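Local coordinates for protein argonaute (Aquifex aeolicus, PDB 1YVU), which uses short single-stranded DNA guides to bind complementary RNA targets and cuts them in a divalent-metal-dependent endonuclease reaction, at residues A[592-597]-A[648-653]; A[108-113]-A[292-297]; A[352-357]-A[417-422]; A[72-77]-A[216-221]. One frame throughout, in Å; residues are numbered along the deposited sequence.

Contact 1: A[592-597]-A[648-653]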
loop_
_atom_site.group_PDB
_atom_site.type_symbol
_atom_site.label_atom_id
_atom_site.label_comp_id
_atom_site.label_asym_id
_atom_site.label_seq_id
_atom_site.Cartn_x
_atom_site.Cartn_y
_atom_site.Cartn_z
ATOM N N SER A 592 -27.334 3.277 7.704
ATOM C CA SER A 592 -27.182 2.028 6.938
ATOM C C SER A 592 -25.723 2.042 6.395
ATOM O O SER A 592 -25.365 2.802 5.484
ATOM C CB SER A 592 -28.237 1.900 5.816
ATOM O OG SER A 592 -28.168 0.633 5.167
ATOM N N LEU A 593 -24.880 1.251 7.057
ATOM C CA LEU A 593 -23.474 1.133 6.748
ATOM C C LEU A 593 -23.052 0.102 5.728
ATOM O O LEU A 593 -23.598 -1.005 5.668
ATOM C CB LEU A 593 -22.702 0.853 8.015
ATOM C CG LEU A 593 -21.839 1.975 8.589
ATOM C CD1 LEU A 593 -22.656 3.177 9.006
ATOM C CD2 LEU A 593 -21.139 1.410 9.792
ATOM N N GLU A 594 -22.058 0.507 4.934
ATOM C CA GLU A 594 -21.405 -0.295 3.903
ATOM C C GLU A 594 -19.920 -0.036 4.147
ATOM O O GLU A 594 -19.465 1.117 4.092
ATOM C CB GLU A 594 -21.740 0.184 2.490
ATOM C CG GLU A 594 -23.203 0.314 2.121
ATOM C CD GLU A 594 -23.898 -0.996 1.753
ATOM O OE1 GLU A 594 -23.291 -1.858 1.066
ATOM O OE2 GLU A 594 -25.093 -1.130 2.112
ATOM N N LEU A 595 -19.199 -1.097 4.508
ATOM C CA LEU A 595 -17.766 -1.020 4.776
ATOM C C LEU A 595 -16.919 -1.685 3.722
ATOM O O LEU A 595 -17.089 -2.878 3.414
ATOM C CB LEU A 595 -17.404 -1.643 6.125
ATOM C CG LEU A 595 -18.020 -1.058 7.392
ATOM C CD1 LEU A 595 -17.503 -1.834 8.599
ATOM C CD2 LEU A 595 -17.731 0.430 7.510
ATOM N N LEU A 596 -16.019 -0.900 3.143
ATOM C CA LEU A 596 -15.113 -1.414 2.133
ATOM C C LEU A 596 -13.669 -1.202 2.523
ATOM O O LEU A 596 -13.318 -0.174 3.103
ATOM C CB LEU A 596 -15.341 -0.754 0.774
ATOM C CG LEU A 596 -16.746 -0.692 0.188
ATOM C CD1 LEU A 596 -16.655 -0.214 -1.203
ATOM C CD2 LEU A 596 -17.363 -2.029 0.190
ATOM N N GLU A 597 -12.859 -2.217 2.245
ATOM C CA GLU A 597 -11.413 -2.204 2.460
ATOM C C GLU A 597 -10.895 -1.939 1.036
ATOM O O GLU A 597 -11.496 -2.435 0.071
ATOM C CB GLU A 597 -10.926 -3.606 2.827
ATOM C CG GLU A 597 -10.821 -4.009 4.286
ATOM C CD GLU A 597 -10.294 -5.466 4.432
ATOM O OE1 GLU A 597 -10.025 -6.114 3.389
ATOM O OE2 GLU A 597 -10.147 -5.973 5.583
ATOM N N GLY A 648 -21.959 -4.898 4.401
ATOM C CA GLY A 648 -22.721 -4.242 3.349
ATOM C C GLY A 648 -23.970 -4.939 2.853
ATOM O O GLY A 648 -24.039 -6.160 2.754
ATOM N N GLU A 649 -24.934 -4.115 2.462
ATOM C CA GLU A 649 -26.251 -4.527 1.975
ATOM C C GLU A 649 -26.253 -4.554 0.446
ATOM O O GLU A 649 -26.998 -5.337 -0.162
ATOM C CB GLU A 649 -27.242 -3.497 2.523
ATOM C CG GLU A 649 -28.685 -3.515 2.134
ATOM C CD GLU A 649 -29.327 -2.192 2.529
ATOM O OE1 GLU A 649 -29.740 -1.449 1.621
ATOM O OE2 GLU A 649 -29.384 -1.873 3.742
ATOM N N LEU A 650 -25.406 -3.700 -0.153
ATOM C CA LEU A 650 -25.263 -3.560 -1.615
ATOM C C LEU A 650 -24.266 -4.550 -2.223
ATOM O O LEU A 650 -23.336 -4.974 -1.557
ATOM C CB LEU A 650 -24.823 -2.127 -1.980
ATOM C CG LEU A 650 -25.683 -0.906 -1.609
ATOM C CD1 LEU A 650 -24.980 0.366 -2.033
ATOM C CD2 LEU A 650 -27.073 -0.960 -2.224
ATOM N N PRO A 651 -24.470 -4.965 -3.483
ATOM C CA PRO A 651 -23.534 -5.911 -4.115
ATOM C C PRO A 651 -22.190 -5.254 -4.453
ATOM O O PRO A 651 -22.167 -4.051 -4.711
ATOM C CB PRO A 651 -24.266 -6.292 -5.406
ATOM C CG PRO A 651 -25.713 -6.158 -5.024
ATOM C CD PRO A 651 -25.710 -4.860 -4.276
ATOM N N VAL A 652 -21.099 -6.036 -4.505
ATOM C CA VAL A 652 -19.764 -5.487 -4.838
ATOM C C VAL A 652 -19.682 -4.813 -6.175
ATOM O O VAL A 652 -19.023 -3.803 -6.301
ATOM C CB VAL A 652 -18.617 -6.496 -4.863
ATOM C CG1 VAL A 652 -17.741 -6.340 -3.666
ATOM C CG2 VAL A 652 -19.116 -7.858 -5.053
ATOM N N GLU A 653 -20.343 -5.378 -7.170
ATOM C CA GLU A 653 -20.350 -4.798 -8.501
ATOM C C GLU A 653 -20.854 -3.329 -8.505
ATOM O O GLU A 653 -20.268 -2.460 -9.168
ATOM C CB GLU A 653 -21.179 -5.682 -9.443
ATOM C CG GLU A 653 -20.516 -7.024 -9.738
ATOM C CD GLU A 653 -21.156 -8.201 -9.014
ATOM O OE1 GLU A 653 -22.077 -8.014 -8.171
ATOM O OE2 GLU A 653 -20.725 -9.340 -9.311
#

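Contact 2: A[108-113]-A[292-297]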
loop_
_atom_site.group_PDB
_atom_site.type_symbol
_atom_site.label_atom_id
_atom_site.label_comp_id
_atom_site.label_asym_id
_atom_site.label_seq_id
_atom_site.Cartn_x
_atom_site.Cartn_y
_atom_site.Cartn_z
ATOM N N THR A 108 10.641 -28.971 0.096
ATOM C CA THR A 108 11.075 -29.500 -1.206
ATOM C C THR A 108 12.111 -28.557 -1.805
ATOM O O THR A 108 12.592 -28.775 -2.919
ATOM C CB THR A 108 9.897 -29.672 -2.195
ATOM O OG1 THR A 108 8.752 -30.121 -1.471
ATOM C CG2 THR A 108 10.199 -30.754 -3.222
ATOM N N LYS A 109 12.388 -27.471 -1.072
ATOM C CA LYS A 109 13.367 -26.420 -1.422
ATOM C C LYS A 109 13.351 -25.905 -2.866
ATOM O O LYS A 109 14.352 -25.382 -3.360
ATOM C CB LYS A 109 14.779 -26.876 -1.015
ATOM C CG LYS A 109 14.925 -27.119 0.484
ATOM C CD LYS A 109 16.175 -27.893 0.818
ATOM C CE LYS A 109 16.074 -28.461 2.214
ATOM N NZ LYS A 109 17.302 -29.228 2.536
ATOM N N VAL A 110 12.176 -25.996 -3.498
ATOM C CA VAL A 110 11.954 -25.601 -4.890
ATOM C C VAL A 110 12.023 -24.092 -5.171
ATOM O O VAL A 110 12.386 -23.669 -6.270
ATOM C CB VAL A 110 10.657 -26.250 -5.413
ATOM C CG1 VAL A 110 9.457 -25.751 -4.635
ATOM C CG2 VAL A 110 10.525 -26.099 -6.942
ATOM N N LYS A 111 11.739 -23.294 -4.149
ATOM C CA LYS A 111 11.818 -21.846 -4.281
ATOM C C LYS A 111 13.308 -21.472 -4.123
ATOM O O LYS A 111 13.788 -20.498 -4.701
ATOM C CB LYS A 111 10.944 -21.163 -3.229
ATOM C CG LYS A 111 10.432 -19.804 -3.690
ATOM C CD LYS A 111 9.977 -18.873 -2.553
ATOM C CE LYS A 111 8.705 -19.350 -1.876
ATOM N NZ LYS A 111 7.936 -18.168 -1.467
ATOM N N ASP A 112 14.044 -22.320 -3.413
ATOM C CA ASP A 112 15.471 -22.121 -3.208
ATOM C C ASP A 112 16.245 -22.555 -4.453
ATOM O O ASP A 112 17.273 -21.957 -4.773
ATOM C CB ASP A 112 15.953 -22.913 -1.999
ATOM C CG ASP A 112 15.204 -22.560 -0.746
ATOM O OD1 ASP A 112 14.903 -21.359 -0.543
ATOM O OD2 ASP A 112 14.905 -23.491 0.032
ATOM N N LYS A 113 15.751 -23.588 -5.152
ATOM C CA LYS A 113 16.393 -24.052 -6.387
ATOM C C LYS A 113 16.193 -22.970 -7.445
ATOM O O LYS A 113 17.119 -22.659 -8.189
ATOM C CB LYS A 113 15.816 -25.381 -6.912
ATOM C CG LYS A 113 16.813 -26.166 -7.837
ATOM C CD LYS A 113 16.118 -27.109 -8.835
ATOM C CE LYS A 113 17.108 -27.785 -9.802
ATOM N NZ LYS A 113 16.379 -28.545 -10.881
ATOM N N ARG A 292 5.883 -24.487 -13.376
ATOM C CA ARG A 292 6.349 -25.762 -13.901
ATOM C C ARG A 292 7.217 -26.522 -12.888
ATOM O O ARG A 292 6.950 -27.693 -12.621
ATOM C CB ARG A 292 7.091 -25.554 -15.227
ATOM C CG ARG A 292 6.261 -24.943 -16.367
ATOM C CD ARG A 292 7.019 -25.002 -17.692
ATOM N NE ARG A 292 6.575 -24.033 -18.700
ATOM C CZ ARG A 292 6.822 -24.135 -20.008
ATOM N NH1 ARG A 292 7.505 -25.169 -20.498
ATOM N NH2 ARG A 292 6.402 -23.178 -20.828
ATOM N N ARG A 293 8.123 -25.801 -12.214
ATOM C CA ARG A 293 9.042 -26.383 -11.215
ATOM C C ARG A 293 8.366 -26.852 -9.935
ATOM O O ARG A 293 8.803 -27.835 -9.314
ATOM C CB ARG A 293 10.181 -25.423 -10.875
ATOM C CG ARG A 293 11.183 -25.229 -11.997
ATOM C CD ARG A 293 12.210 -24.212 -11.576
ATOM N NE ARG A 293 13.135 -23.841 -12.644
ATOM C CZ ARG A 293 14.458 -23.801 -12.511
ATOM N NH1 ARG A 293 15.029 -24.123 -11.348
ATOM N NH2 ARG A 293 15.215 -23.393 -13.526
ATOM N N TYR A 294 7.305 -26.136 -9.555
ATOM C CA TYR A 294 6.502 -26.467 -8.376
ATOM C C TYR A 294 5.765 -27.770 -8.657
ATOM O O TYR A 294 5.714 -28.645 -7.797
ATOM C CB TYR A 294 5.451 -25.377 -8.064
ATOM C CG TYR A 294 5.927 -24.106 -7.385
ATOM C CD1 TYR A 294 5.038 -23.041 -7.148
ATOM C CD2 TYR A 294 7.274 -23.940 -7.000
ATOM C CE1 TYR A 294 5.497 -21.839 -6.544
ATOM C CE2 TYR A 294 7.744 -22.746 -6.391
ATOM C CZ TYR A 294 6.861 -21.710 -6.171
ATOM O OH TYR A 294 7.358 -20.576 -5.602
ATOM N N VAL A 295 5.288 -27.919 -9.897
ATOM C CA VAL A 295 4.537 -29.102 -10.291
ATOM C C VAL A 295 5.396 -30.359 -10.359
ATOM O O VAL A 295 4.865 -31.449 -10.152
ATOM C CB VAL A 295 3.741 -28.922 -11.618
ATOM C CG1 VAL A 295 2.554 -29.906 -11.649
ATOM C CG2 VAL A 295 3.186 -27.518 -11.745
ATOM N N LYS A 296 6.708 -30.221 -10.600
ATOM C CA LYS A 296 7.626 -31.388 -10.644
ATOM C C LYS A 296 7.815 -31.847 -9.201
ATOM O O LYS A 296 7.617 -33.023 -8.826
ATOM C CB LYS A 296 9.035 -30.994 -11.125
ATOM C CG LYS A 296 9.338 -31.044 -12.605
ATOM C CD LYS A 296 10.870 -31.123 -12.800
ATOM C CE LYS A 296 11.239 -31.229 -14.278
ATOM N NZ LYS A 296 12.554 -31.899 -14.499
ATOM N N ALA A 297 8.105 -30.825 -8.403
ATOM C CA ALA A 297 8.391 -30.922 -7.000
ATOM C C ALA A 297 7.249 -31.368 -6.131
ATOM O O ALA A 297 7.496 -31.913 -5.049
ATOM C CB ALA A 297 8.886 -29.586 -6.529
#

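Contact 3: A[352-357]-A[417-422]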
loop_
_atom_site.group_PDB
_atom_site.type_symbol
_atom_site.label_atom_id
_atom_site.label_comp_id
_atom_site.label_asym_id
_atom_site.label_seq_id
_atom_site.Cartn_x
_atom_site.Cartn_y
_atom_site.Cartn_z
ATOM N N LEU A 352 -9.049 35.081 -5.647
ATOM C CA LEU A 352 -7.986 34.306 -4.964
ATOM C C LEU A 352 -6.625 34.998 -4.697
ATOM O O LEU A 352 -6.177 35.830 -5.488
ATOM C CB LEU A 352 -7.720 33.017 -5.745
ATOM C CG LEU A 352 -8.319 31.660 -5.408
ATOM C CD1 LEU A 352 -9.767 31.690 -5.081
ATOM C CD2 LEU A 352 -8.107 30.838 -6.616
ATOM N N SER A 353 -5.967 34.623 -3.595
ATOM C CA SER A 353 -4.653 35.173 -3.233
ATOM C C SER A 353 -3.601 34.096 -3.493
ATOM O O SER A 353 -3.611 33.047 -2.849
ATOM C CB SER A 353 -4.626 35.656 -1.771
ATOM O OG SER A 353 -5.046 34.648 -0.870
ATOM N N VAL A 354 -2.742 34.349 -4.487
ATOM C CA VAL A 354 -1.699 33.415 -4.934
ATOM C C VAL A 354 -0.269 33.917 -4.736
ATOM O O VAL A 354 -0.013 35.102 -4.916
ATOM C CB VAL A 354 -1.887 33.127 -6.475
ATOM C CG1 VAL A 354 -0.854 32.141 -7.015
ATOM C CG2 VAL A 354 -3.273 32.586 -6.740
ATOM N N GLU A 355 0.629 33.024 -4.318
ATOM C CA GLU A 355 2.071 33.318 -4.212
ATOM C C GLU A 355 2.734 32.537 -5.377
ATOM O O GLU A 355 2.242 31.470 -5.776
ATOM C CB GLU A 355 2.665 32.848 -2.872
ATOM C CG GLU A 355 2.816 33.949 -1.785
ATOM C CD GLU A 355 4.251 34.390 -1.503
ATOM O OE1 GLU A 355 5.142 33.535 -1.299
ATOM O OE2 GLU A 355 4.481 35.613 -1.453
ATOM N N ILE A 356 3.790 33.088 -5.974
ATOM C CA ILE A 356 4.482 32.424 -7.087
ATOM C C ILE A 356 5.943 32.215 -6.785
ATOM O O ILE A 356 6.528 32.977 -5.997
ATOM C CB ILE A 356 4.360 33.245 -8.409
ATOM C CG1 ILE A 356 2.916 33.273 -8.874
ATOM C CG2 ILE A 356 5.151 32.626 -9.525
ATOM C CD1 ILE A 356 2.566 34.509 -9.546
ATOM N N ILE A 357 6.514 31.141 -7.338
ATOM C CA ILE A 357 7.934 30.849 -7.156
ATOM C C ILE A 357 8.535 30.356 -8.444
ATOM O O ILE A 357 7.958 29.510 -9.109
ATOM C CB ILE A 357 8.271 29.750 -6.038
ATOM C CG1 ILE A 357 7.825 30.194 -4.665
ATOM C CG2 ILE A 357 9.801 29.425 -5.939
ATOM C CD1 ILE A 357 6.505 29.701 -4.365
ATOM N N VAL A 417 -2.185 32.505 1.806
ATOM C CA VAL A 417 -2.402 32.057 0.441
ATOM C C VAL A 417 -3.421 30.967 0.220
ATOM O O VAL A 417 -3.565 30.056 1.040
ATOM C CB VAL A 417 -1.101 31.668 -0.269
ATOM C CG1 VAL A 417 -0.599 32.825 -1.014
ATOM C CG2 VAL A 417 -0.046 31.170 0.719
ATOM N N ASP A 418 -4.168 31.136 -0.868
ATOM C CA ASP A 418 -5.202 30.214 -1.309
ATOM C C ASP A 418 -4.608 29.163 -2.239
ATOM O O ASP A 418 -5.096 28.027 -2.298
ATOM C CB ASP A 418 -6.305 30.977 -2.036
ATOM C CG ASP A 418 -7.161 31.831 -1.106
ATOM O OD1 ASP A 418 -7.243 31.557 0.117
ATOM O OD2 ASP A 418 -7.775 32.788 -1.620
ATOM N N LEU A 419 -3.568 29.564 -2.978
ATOM C CA LEU A 419 -2.815 28.706 -3.919
ATOM C C LEU A 419 -1.359 29.184 -3.982
ATOM O O LEU A 419 -1.019 30.275 -3.501
ATOM C CB LEU A 419 -3.437 28.743 -5.326
ATOM C CG LEU A 419 -2.800 27.930 -6.469
ATOM C CD1 LEU A 419 -2.810 26.431 -6.210
ATOM C CD2 LEU A 419 -3.548 28.222 -7.719
ATOM N N VAL A 420 -0.488 28.333 -4.503
ATOM C CA VAL A 420 0.924 28.674 -4.641
ATOM C C VAL A 420 1.345 28.127 -6.001
ATOM O O VAL A 420 1.228 26.917 -6.246
ATOM C CB VAL A 420 1.788 28.001 -3.503
ATOM C CG1 VAL A 420 3.274 28.180 -3.750
ATOM C CG2 VAL A 420 1.460 28.577 -2.144
ATOM N N ILE A 421 1.817 28.983 -6.898
ATOM C CA ILE A 421 2.229 28.454 -8.189
ATOM C C ILE A 421 3.741 28.454 -8.286
ATOM O O ILE A 421 4.367 29.495 -8.167
ATOM C CB ILE A 421 1.588 29.207 -9.374
ATOM C CG1 ILE A 421 0.051 29.262 -9.202
ATOM C CG2 ILE A 421 1.953 28.510 -10.693
ATOM C CD1 ILE A 421 -0.749 29.870 -10.378
ATOM N N VAL A 422 4.322 27.277 -8.504
ATOM C CA VAL A 422 5.771 27.131 -8.610
ATOM C C VAL A 422 6.241 26.668 -9.980
ATOM O O VAL A 422 5.828 25.611 -10.471
ATOM C CB VAL A 422 6.342 26.111 -7.548
ATOM C CG1 VAL A 422 7.907 26.088 -7.568
ATOM C CG2 VAL A 422 5.829 26.438 -6.139
#

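Contact 4: A[72-77]-A[216-221]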
loop_
_atom_site.group_PDB
_atom_site.type_symbol
_atom_site.label_atom_id
_atom_site.label_comp_id
_atom_site.label_asym_id
_atom_site.label_seq_id
_atom_site.Cartn_x
_atom_site.Cartn_y
_atom_site.Cartn_z
ATOM N N LEU A 72 9.050 -23.704 21.820
ATOM C CA LEU A 72 9.293 -22.477 22.578
ATOM C C LEU A 72 9.150 -21.260 21.665
ATOM O O LEU A 72 9.857 -21.158 20.670
ATOM C CB LEU A 72 10.705 -22.509 23.174
ATOM C CG LEU A 72 11.259 -21.258 23.869
ATOM C CD1 LEU A 72 10.785 -21.224 25.297
ATOM C CD2 LEU A 72 12.784 -21.270 23.814
ATOM N N SER A 73 8.297 -20.311 22.038
ATOM C CA SER A 73 8.079 -19.111 21.227
ATOM C C SER A 73 9.076 -17.946 21.472
ATOM O O SER A 73 10.017 -18.074 22.268
ATOM C CB SER A 73 6.606 -18.655 21.341
ATOM O OG SER A 73 6.245 -18.305 22.666
ATOM N N ASN A 74 8.886 -16.844 20.732
ATOM C CA ASN A 74 9.700 -15.627 20.812
ATOM C C ASN A 74 9.596 -14.997 22.180
ATOM O O ASN A 74 10.585 -14.482 22.693
ATOM C CB ASN A 74 9.245 -14.597 19.778
ATOM C CG ASN A 74 9.450 -15.070 18.363
ATOM O OD1 ASN A 74 10.551 -15.474 17.988
ATOM N ND2 ASN A 74 8.389 -15.027 17.561
ATOM N N GLY A 75 8.382 -15.051 22.748
ATOM C CA GLY A 75 8.089 -14.511 24.069
ATOM C C GLY A 75 9.076 -15.087 25.056
ATOM O O GLY A 75 9.964 -14.370 25.489
ATOM N N GLU A 76 9.013 -16.410 25.218
ATOM C CA GLU A 76 9.847 -17.267 26.091
ATOM C C GLU A 76 8.892 -18.327 26.620
ATOM O O GLU A 76 9.317 -19.266 27.286
ATOM C CB GLU A 76 10.492 -16.538 27.303
ATOM C CG GLU A 76 11.631 -17.300 28.054
ATOM C CD GLU A 76 11.926 -16.769 29.474
ATOM O OE1 GLU A 76 12.383 -15.613 29.610
ATOM O OE2 GLU A 76 11.711 -17.513 30.459
ATOM N N ILE A 77 7.606 -18.180 26.294
ATOM C CA ILE A 77 6.561 -19.114 26.729
ATOM C C ILE A 77 6.744 -20.479 26.059
ATOM O O ILE A 77 6.957 -20.556 24.842
ATOM C CB ILE A 77 5.129 -18.595 26.381
ATOM C CG1 ILE A 77 5.016 -17.098 26.669
ATOM C CG2 ILE A 77 4.074 -19.348 27.218
ATOM C CD1 ILE A 77 3.774 -16.450 26.098
ATOM N N ARG A 216 15.638 -18.527 21.247
ATOM C CA ARG A 216 14.346 -17.931 20.905
ATOM C C ARG A 216 14.222 -17.556 19.443
ATOM O O ARG A 216 13.235 -16.919 19.050
ATOM C CB ARG A 216 14.077 -16.686 21.747
ATOM C CG ARG A 216 13.797 -16.956 23.202
ATOM C CD ARG A 216 13.690 -15.645 23.928
ATOM N NE ARG A 216 13.928 -15.784 25.361
ATOM C CZ ARG A 216 14.064 -14.757 26.188
ATOM N NH1 ARG A 216 13.979 -13.520 25.704
ATOM N NH2 ARG A 216 14.272 -14.967 27.486
ATOM N N SER A 217 15.211 -17.940 18.640
ATOM C CA SER A 217 15.161 -17.609 17.221
ATOM C C SER A 217 14.344 -18.583 16.366
ATOM O O SER A 217 14.538 -19.810 16.390
ATOM C CB SER A 217 16.556 -17.325 16.653
ATOM O OG SER A 217 17.463 -18.359 16.944
ATOM N N THR A 218 13.362 -17.997 15.687
ATOM C CA THR A 218 12.417 -18.694 14.818
ATOM C C THR A 218 12.965 -19.380 13.559
ATOM O O THR A 218 12.459 -20.446 13.172
ATOM C CB THR A 218 11.347 -17.727 14.366
ATOM O OG1 THR A 218 11.919 -16.420 14.274
ATOM C CG2 THR A 218 10.201 -17.710 15.327
ATOM N N HIS A 219 13.941 -18.737 12.900
ATOM C CA HIS A 219 14.564 -19.247 11.671
ATOM C C HIS A 219 16.021 -19.623 11.886
ATOM O O HIS A 219 16.611 -19.257 12.895
ATOM C CB HIS A 219 14.497 -18.201 10.562
ATOM C CG HIS A 219 13.124 -17.969 9.999
ATOM N ND1 HIS A 219 12.792 -18.299 8.695
ATOM C CD2 HIS A 219 12.031 -17.365 10.516
ATOM C CE1 HIS A 219 11.563 -17.898 8.442
ATOM N NE2 HIS A 219 11.074 -17.331 9.532
ATOM N N LYS A 220 16.596 -20.301 10.893
ATOM C CA LYS A 220 17.985 -20.793 10.895
ATOM C C LYS A 220 19.087 -19.730 10.753
ATOM O O LYS A 220 20.077 -19.777 11.493
ATOM C CB LYS A 220 18.143 -21.853 9.802
ATOM C CG LYS A 220 19.446 -22.636 9.811
ATOM C CD LYS A 220 19.584 -23.370 8.490
ATOM C CE LYS A 220 20.774 -24.311 8.477
ATOM N NZ LYS A 220 20.810 -25.093 7.210
ATOM N N SER A 221 18.943 -18.795 9.800
ATOM C CA SER A 221 19.942 -17.730 9.602
ATOM C C SER A 221 20.112 -16.842 10.849
ATOM O O SER A 221 21.220 -16.400 11.141
ATOM C CB SER A 221 19.711 -16.914 8.298
ATOM O OG SER A 221 18.373 -16.500 8.078
#

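Contact 1: A[592-597]-A[648-653]
E594, on strand 592-599 of the PIWI domain, reaches across to the backbone of G648, E649 and L650, the end of the PIWI box. The strand runs parallel to strand 565-570 on one flank and antiparallel to strand 641-645 on the other. P651 is the N-cap of helix 652-661, so the chain turns past E594 just before that helix starts.

Start at CB of E594. CG lies anti to the carbonyl carbon, beside the backbone N (chi1 -54°), and the bend at chi2 (-80°) swings CD round toward the loop. CD then sits 3.4 Å from E649 N, with its two oxygens straddling successive peptide N-H groups. OE1 accepts from L650 N at 3.1 Å, on its syn side and close to the carboxylate plane. OE2 accepts from E649 N at 3.0 Å, also syn but tilted further out of the plane. OE1 also lies 3.3 Å from G648 CA, and 3.4 Å from L650 CB, where the leucine side chain begins. Both E594 and L650 touch L655 of the helix.

A second carboxylate stands nearby: E649 extends beyond CG toward S592, its OE2 3.1 Å from S592 OG. Its plane is 87° from that of E594. The like charges E594 OE2 and E649 OE2 are 4.6 Å apart, and K565 is a long, weak ion partner of both residues. Two backbone donors, helped a little by the distant K565, would favour the ionised form of E594, while E649 probably works against it.

Contact 2: A[108-113]-A[292-297]
The first turn of helix 110-126 comes up against the C-terminal half of helix 280-299, with V110 CA 6.5 Å from Y294 CA and T108 beside A297. V110 makes contact through both methyls. CG1 takes the crowded position between the backbone N and the carbonyl carbon (chi1 63°) and touches Y294 CD2 at 3.7 Å. CG2, anti to the backbone N, meets the ring edge of Y294 in its plane, and reaches A297 CB at 3.9 Å and R293 O at 3.4 Å. T108 CG2 packs on A297 CB, 3.7 Å away.

This is a helix-to-helix contact between linkers: it brings L1, at its junction with the N-terminal domain, against L2. K109, with positive phi, is the first residue to leave helical geometry after helix 94-107 and holds the N-cap position of helix 110-126; L105 of the earlier helix also touches V110 and Y294.

The polar ends find partners beyond the pair. K111 CG runs past the phenol, 3.7 Å from Y294 OH, and both polar tips meet E143, K111 NZ in a salt bridge and Y294 OH in a hydrogen bond; K111 NZ also hydrogen-bonds to V141 O. The K113 and R293 side chains cross at about a right angle, K113 CD 4.1 Å from R293 NH1, while R293 NH2 is hydrogen-bonded to Y289 OH.

Contact 3: A[352-357]-A[417-422]
I357 and I421 have the most surface buried here, followed by S353 and D418, which tie. Strands 352-357 and 419-422 are parallel neighbours, their axes 18° apart, in the four-stranded parallel sheet of the Mid domain, a Rossmann-like fold. Helices 368-381 and 402-411 lie between them along the chain.

I357 shares its face of the sheet with V420 and V422. Its CD1 touches V420 CG1 at 3.6 Å and V422 CG2 at 3.8 Å, and the I357 and V422 side chains lie side by side, pointing the same way. I421 is on the other face, where its CG1 meets V354 CG1 at 3.7 Å. Its backbone joins the two strands twice: I421 N gives to E355 O and I421 O accepts from I357 N, each at 2.8 Å.

D418 closes the N-terminal end of the strand pair, just ahead of strand 419-422. D418 N bonds to S353 O at 2.8 Å, and D418 OD2 accepts S353 N at 3.2 Å from above the carboxylate plane, 41° out of it. S353 OG, turned to sit between its backbone N and carbonyl carbon (chi1 54°), adds a weak bond to the same oxygen. K349 NZ makes a salt bridge to that oxygen too, so the aspartate's negative charge is probably well compensated.

Contact 4: A[72-77]-A[216-221]
R216 and E76 join two domains: the loop between strands 69-72 and 78-82 of the N-terminal domain meets the PAZ domain where helix 207-215 ends. R216 has the largest share of the buried surface. Its chain is extended from CG to NE, and the shaft lies against the loop backbone, with CD 3.5 Å from N74 O. Further out, G75 O sits 3.9 Å above one face of the guanidinium, offset toward its rim, and E76 CB lies over that face as well.

Toward solvent the grip is ionic. E76 is exposed; its CG lies anti to the backbone N (chi1 -166°) and the chain continues extended, bringing OE1 to R216 NH2. The fit is looser at L72, whose CD2 comes no nearer than 4.5 Å to R216 CG. N74 and T218 cross at about a right angle, N74 CG lying 4.1 Å from T218 CG2; helix 32-46 touches both through R41. That helix also takes up the PAZ chain just beyond: T218 O accepts from W40 NE1, and the H219 ring stacks on W40. In the E76–R216 salt bridge, OE1 and NH2 are 2.9 Å apart, with the carboxylate and guanidinium planes 22° from parallel.

In the fold
From the N terminus, contact 4 opens first at 72-77, and contact 2 opens at 108-113 before contact 4 closes at 216-221 in the PAZ domain. Contact 2 closes later, at 292-297 in linker L2, so the two loops cross; their nearest atoms are about 7 Å apart. Together they tie the N-terminal domain and linker L1 to PAZ and L2 within the PAZ lobe. The PIWI lobe follows in series. Contact 3 closes a loop of 59 residues within the Mid domain, and contact 1 one of 50 within PIWI. Contacts 2 and 3 lie on opposite sides of the chain's centre, their own centres 59 Å apart.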